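Long-range contacts in CBS domain containing membrane protein (Sphaerobacter thermophilus, PDB 4ESY), which is of unconfirmed function but probably senses a regulatory ligand, perhaps an adenine nucleotide, through a tandem pair of CBS domains, the part of the protein in this chain: residues A[29-34]-A[50-55]; A[113-118]-A[132-137]. All coordinates share one frame; numbering follows the deposited sequence.

Interaction 1 of 2, residues A[29-34]-A[50-55]; sequences VTVRED and GCAPVV
Val-31 and Val-54 face each other as a parallel bridge pair, and Arg-32 with Val-55 forms the next, both with CA atoms 5.0 Å apart. Three backbone bonds fix this register. Val-31 N donates to Pro-53 O at 3.0 Å, nearly straight at 167°, and Val-31 O receives Val-55 N at 2.8 Å. Glu-33 N then reaches Val-55 O, a more bent bond of 150° whose donor stands tilted from the carbonyl plane.

On the face that carries the paired valines, Val-31 CG2 meets Val-54 CG2 at 3.9 Å, while Val-54 CG1, anti to its own backbone N (chi1 -178°), is directed along the strand to lie 3.5 Å from Glu-33 CA. Strand 61-66 supplies Val-62 and Ile-65 as further neighbours of Val-54. The two segments are the strands of a beta-alpha-beta unit whose crossover is helix 37-46, an element of the first CBS domain, and strand 31-32 forms an outer edge of this chain's three-stranded sheet.

The face of Val-55 is tight at one end and loose at the other. At the snug end Val-55 CG2 lies 3.9 Å from Thr-30 OG1, and Thr-30 CG2 rests across the proline ring, 4.0 Å from Pro-53 CB. The loose end belongs to the exposed Arg-32, which bends at chi2 and brings its CD to 4.1 Å from Val-55 CG2, a methyl that also lies beside the guanidinium edge, near its plane. Were Val-55 an alanine, the loss of both methyls would probably open a gap between Thr-30 and the aliphatic stem of Arg-32, leaving that stem freer to swing. Pro-147 of strand 146-152 touches Val-55 too.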
loop_
_atom_site.group_PDB
_atom_site.type_symbol
_atom_site.label_atom_id
_atom_site.label_comp_id
_atom_site.label_asym_id
_atom_site.label_seq_id
_atom_site.Cartn_x
_atom_site.Cartn_y
_atom_site.Cartn_z
ATOM N N VAL A 29 12.024 -1.976 -10.848
ATOM C CA VAL A 29 12.955 -0.897 -10.622
ATOM C C VAL A 29 13.798 -1.268 -9.407
ATOM O O VAL A 29 13.259 -1.499 -8.338
ATOM C CB VAL A 29 12.222 0.403 -10.310
ATOM C CG1 VAL A 29 13.220 1.445 -9.929
ATOM C CG2 VAL A 29 11.387 0.878 -11.535
ATOM N N THR A 30 15.103 -1.346 -9.563
ATOM C CA THR A 30 15.948 -1.677 -8.423
ATOM C C THR A 30 16.835 -0.481 -8.027
ATOM O O THR A 30 16.945 0.490 -8.781
ATOM C CB THR A 30 16.880 -2.863 -8.716
ATOM O OG1 THR A 30 17.884 -2.451 -9.650
ATOM C CG2 THR A 30 16.127 -4.061 -9.259
ATOM N N VAL A 31 17.444 -0.560 -6.840
ATOM C CA VAL A 31 18.455 0.384 -6.426
ATOM C C VAL A 31 19.716 -0.383 -6.016
ATOM O O VAL A 31 19.637 -1.587 -5.685
ATOM C CB VAL A 31 17.978 1.277 -5.213
ATOM C CG1 VAL A 31 16.738 2.095 -5.582
ATOM C CG2 VAL A 31 17.737 0.435 -3.965
ATOM N N ARG A 32 20.873 0.294 -6.056
ATOM C CA ARG A 32 22.141 -0.326 -5.679
ATOM C C ARG A 32 22.346 -0.171 -4.185
ATOM O O ARG A 32 21.981 0.865 -3.607
ATOM C CB ARG A 32 23.312 0.344 -6.415
ATOM C CG ARG A 32 23.331 0.109 -7.924
ATOM C CD ARG A 32 23.976 -1.260 -8.166
ATOM N NE ARG A 32 24.120 -1.630 -9.569
ATOM C CZ ARG A 32 25.118 -1.257 -10.373
ATOM N NH1 ARG A 32 26.067 -0.443 -9.943
ATOM N NH2 ARG A 32 25.132 -1.685 -11.648
ATOM N N GLU A 33 22.971 -1.168 -3.555
ATOM C CA GLU A 33 23.237 -1.098 -2.118
ATOM C C GLU A 33 24.079 0.113 -1.737
ATOM O O GLU A 33 23.958 0.618 -0.627
ATOM C CB GLU A 33 23.913 -2.370 -1.602
ATOM C CG GLU A 33 25.235 -2.658 -2.278
ATOM C CD GLU A 33 25.939 -3.912 -1.711
ATOM O OE1 GLU A 33 25.509 -4.424 -0.647
ATOM O OE2 GLU A 33 26.916 -4.385 -2.344
ATOM N N ASP A 34 24.909 0.585 -2.660
ATOM C CA ASP A 34 25.709 1.789 -2.408
ATOM C C ASP A 34 25.035 3.111 -2.766
ATOM O O ASP A 34 25.658 4.142 -2.620
ATOM C CB ASP A 34 27.038 1.753 -3.193
ATOM C CG ASP A 34 27.915 0.570 -2.823
ATOM O OD1 ASP A 34 27.621 -0.093 -1.813
ATOM O OD2 ASP A 34 28.907 0.301 -3.552
ATOM N N GLY A 50 6.908 2.463 -3.544
ATOM C CA GLY A 50 7.185 2.581 -2.128
ATOM C C GLY A 50 8.175 1.538 -1.612
ATOM O O GLY A 50 8.582 1.613 -0.457
ATOM N N CYS A 51 8.559 0.576 -2.461
ATOM C CA CYS A 51 9.598 -0.383 -2.091
ATOM C C CYS A 51 10.391 -0.776 -3.336
ATOM O O CYS A 51 9.908 -0.598 -4.452
ATOM C CB CYS A 51 9.016 -1.623 -1.407
ATOM S SG CYS A 51 7.698 -2.510 -2.268
ATOM N N ALA A 52 11.600 -1.288 -3.146
ATOM C CA ALA A 52 12.423 -1.705 -4.280
ATOM C C ALA A 52 13.428 -2.765 -3.841
ATOM O O ALA A 52 13.893 -2.751 -2.707
ATOM C CB ALA A 52 13.183 -0.505 -4.850
ATOM N N PRO A 53 13.770 -3.672 -4.757
ATOM C CA PRO A 53 14.864 -4.611 -4.477
ATOM C C PRO A 53 16.152 -3.811 -4.431
ATOM O O PRO A 53 16.290 -2.851 -5.199
ATOM C CB PRO A 53 14.896 -5.517 -5.718
ATOM C CG PRO A 53 13.522 -5.339 -6.397
ATOM C CD PRO A 53 13.087 -3.918 -6.051
ATOM N N VAL A 54 17.059 -4.187 -3.531
ATOM C CA VAL A 54 18.391 -3.643 -3.481
ATOM C C VAL A 54 19.361 -4.693 -4.093
ATOM O O VAL A 54 19.306 -5.876 -3.735
ATOM C CB VAL A 54 18.778 -3.394 -2.013
ATOM C CG1 VAL A 54 20.176 -2.762 -1.947
ATOM C CG2 VAL A 54 17.709 -2.494 -1.383
ATOM N N VAL A 55 20.193 -4.290 -5.048
ATOM C CA VAL A 55 21.105 -5.249 -5.671
ATOM C C VAL A 55 22.553 -4.818 -5.447
ATOM O O VAL A 55 22.810 -3.641 -5.148
ATOM C CB VAL A 55 20.793 -5.418 -7.174
ATOM C CG1 VAL A 55 19.348 -5.907 -7.371
ATOM C CG2 VAL A 55 20.985 -4.085 -7.939
#

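Interaction 2 of 2, residues A[113-118]-A[132-137]; sequences QPVVTA and RRHGIH
Val-115 and His-134 have the nearest CA atoms of the two segments, still 8.2 Å apart, a spacing bridged by side chains alone. Segment 113-118 has no regular secondary structure; Val-115 takes a helix-like backbone conformation between extended neighbours, a local kink that brings two consecutive valines round to the same partner. Across from them, helix 124-133 ends in a Schellman motif, with Gly-135 at positive phi (43°), and the chain then turns into an extended Ile-136. His-134 and Ile-136, on either side of that glycine in sequence, both direct their CB atoms toward the valines.

Ile-136 CD1 is the shared apolar point: Val-115 CG1 and Val-116 CG1 each lie 3.7 Å from it. Ile-136 reaches them with an extended end, CD1 anti to CA across the CB-CG1 bond (chi2 -172°), and its CG2 branch adds a second touch 3.9 Å from Val-115 CG1. The other methyl of Val-115, CG2, approaches the imidazole obliquely and stands 3.9 Å from His-134 ND1, while Val-116 CG1 comes to 4.4 Å from His-134 CD2. With 176 Å² buried in all, this is a small surface patch of van der Waals packing.

The patch links the loop entering the second CBS domain's helix 124-133 to the turn leaving that helix. Beside this contact, Val-116 also touches Gln-130 on the helix and Ile-139 on strand 138-143, and Ala-118 pairs through its backbone with Pro-140 and Val-142, placing the loop alongside that strand.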
loop_
_atom_site.group_PDB
_atom_site.type_symbol
_atom_site.label_atom_id
_atom_site.label_comp_id
_atom_site.label_asym_id
_atom_site.label_seq_id
_atom_site.Cartn_x
_atom_site.Cartn_y
_atom_site.Cartn_z
ATOM N N GLN A 113 16.805 -7.832 4.984
ATOM C CA GLN A 113 16.932 -9.134 4.364
ATOM C C GLN A 113 15.564 -9.758 4.178
ATOM O O GLN A 113 14.770 -9.800 5.112
ATOM C CB GLN A 113 17.753 -10.018 5.302
ATOM C CG GLN A 113 19.108 -9.481 5.427
ATOM C CD GLN A 113 19.661 -9.248 4.053
ATOM O OE1 GLN A 113 19.635 -10.157 3.214
ATOM N NE2 GLN A 113 20.121 -8.027 3.784
ATOM N N PRO A 114 15.276 -10.256 2.974
ATOM C CA PRO A 114 14.002 -10.969 2.805
ATOM C C PRO A 114 14.081 -12.368 3.442
ATOM O O PRO A 114 15.066 -13.093 3.263
ATOM C CB PRO A 114 13.871 -11.076 1.290
ATOM C CG PRO A 114 15.330 -11.170 0.815
ATOM C CD PRO A 114 16.134 -10.314 1.776
ATOM N N VAL A 115 13.050 -12.734 4.191
ATOM C CA VAL A 115 13.010 -14.036 4.841
ATOM C C VAL A 115 12.718 -15.128 3.796
ATOM O O VAL A 115 13.220 -16.249 3.888
ATOM C CB VAL A 115 11.973 -14.052 5.998
ATOM C CG1 VAL A 115 10.587 -13.673 5.495
ATOM C CG2 VAL A 115 11.948 -15.403 6.694
ATOM N N VAL A 116 11.930 -14.792 2.781
ATOM C CA VAL A 116 11.650 -15.768 1.745
ATOM C C VAL A 116 11.688 -15.105 0.378
ATOM O O VAL A 116 11.465 -13.900 0.262
ATOM C CB VAL A 116 10.308 -16.532 2.029
ATOM C CG1 VAL A 116 9.116 -15.608 1.941
ATOM C CG2 VAL A 116 10.141 -17.706 1.094
ATOM N N THR A 117 12.041 -15.867 -0.646
ATOM C CA THR A 117 11.932 -15.356 -2.011
ATOM C C THR A 117 11.053 -16.323 -2.800
ATOM O O THR A 117 10.832 -17.456 -2.358
ATOM C CB THR A 117 13.305 -15.260 -2.700
ATOM O OG1 THR A 117 13.840 -16.582 -2.848
ATOM C CG2 THR A 117 14.286 -14.407 -1.881
ATOM N N ALA A 118 10.578 -15.902 -3.969
ATOM C CA ALA A 118 9.820 -16.782 -4.862
ATOM C C ALA A 118 10.437 -16.762 -6.256
ATOM O O ALA A 118 11.208 -15.855 -6.581
ATOM C CB ALA A 118 8.389 -16.328 -4.944
ATOM N N ARG A 132 1.222 -15.668 4.282
ATOM C CA ARG A 132 0.485 -15.932 5.518
ATOM C C ARG A 132 1.308 -16.719 6.562
ATOM O O ARG A 132 1.275 -16.402 7.748
ATOM C CB ARG A 132 -0.848 -16.626 5.173
ATOM C CG ARG A 132 -1.351 -17.670 6.160
ATOM C CD ARG A 132 -2.613 -18.378 5.638
ATOM N NE ARG A 132 -2.466 -18.926 4.282
ATOM C CZ ARG A 132 -3.075 -18.447 3.193
ATOM N NH1 ARG A 132 -3.885 -17.398 3.285
ATOM N NH2 ARG A 132 -2.881 -19.018 2.007
ATOM N N ARG A 133 2.059 -17.720 6.106
ATOM C CA ARG A 133 2.885 -18.571 6.965
ATOM C C ARG A 133 3.954 -17.808 7.745
ATOM O O ARG A 133 4.151 -18.062 8.929
ATOM C CB ARG A 133 3.551 -19.671 6.135
ATOM C CG ARG A 133 3.830 -20.943 6.894
ATOM C CD ARG A 133 5.279 -21.038 7.334
ATOM N NE ARG A 133 6.163 -21.342 6.213
ATOM C CZ ARG A 133 7.382 -21.874 6.333
ATOM N NH1 ARG A 133 7.876 -22.176 7.535
ATOM N NH2 ARG A 133 8.107 -22.108 5.242
ATOM N N HIS A 134 4.654 -16.892 7.082
ATOM C CA HIS A 134 5.663 -16.079 7.752
ATOM C C HIS A 134 5.111 -14.738 8.206
ATOM O O HIS A 134 5.860 -13.897 8.691
ATOM C CB HIS A 134 6.838 -15.807 6.831
ATOM C CG HIS A 134 7.526 -17.038 6.339
ATOM N ND1 HIS A 134 8.670 -17.537 6.926
ATOM C CD2 HIS A 134 7.251 -17.856 5.295
ATOM C CE1 HIS A 134 9.065 -18.613 6.268
ATOM N NE2 HIS A 134 8.219 -18.830 5.276
ATOM N N GLY A 135 3.804 -14.540 8.038
ATOM C CA GLY A 135 3.166 -13.271 8.357
ATOM C C GLY A 135 3.955 -12.057 7.893
ATOM O O GLY A 135 4.329 -11.207 8.715
ATOM N N ILE A 136 4.244 -11.992 6.589
ATOM C CA ILE A 136 4.994 -10.868 6.038
ATOM C C ILE A 136 4.127 -10.128 5.040
ATOM O O ILE A 136 2.976 -10.495 4.842
ATOM C CB ILE A 136 6.322 -11.300 5.408
ATOM C CG1 ILE A 136 6.093 -12.315 4.299
ATOM C CG2 ILE A 136 7.221 -11.931 6.469
ATOM C CD1 ILE A 136 7.385 -12.905 3.795
ATOM N N HIS A 137 4.662 -9.074 4.438
ATOM C CA HIS A 137 3.858 -8.183 3.610
ATOM C C HIS A 137 4.404 -8.038 2.185
ATOM O O HIS A 137 3.727 -7.475 1.315
ATOM C CB HIS A 137 3.764 -6.805 4.246
ATOM C CG HIS A 137 2.907 -6.763 5.472
ATOM N ND1 HIS A 137 1.530 -6.856 5.421
ATOM C CD2 HIS A 137 3.228 -6.633 6.780
ATOM C CE1 HIS A 137 1.041 -6.783 6.647
ATOM N NE2 HIS A 137 2.050 -6.641 7.490
#

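In the fold
From the N terminus, the chain passes helix 2-16 and enters interaction 1, where 29-34 pairs with 50-55 after 15 intervening residues that include helix 37-46. The chain continues through strand 61-66 and the helices between 79 and 110 before interaction 2 opens at 113-118; it closes at 132-137, where helix 124-133 ends. The contacts therefore follow in series, neither nested nor crossed, one in each CBS domain. The first joins two strands by backbone bonds, the second a loop and a helix end by side chains. Their centres are about 17 Å apart and they do not touch, but a hydrogen bond from Gln-113 NE2 to Val-62 O connects the two halves.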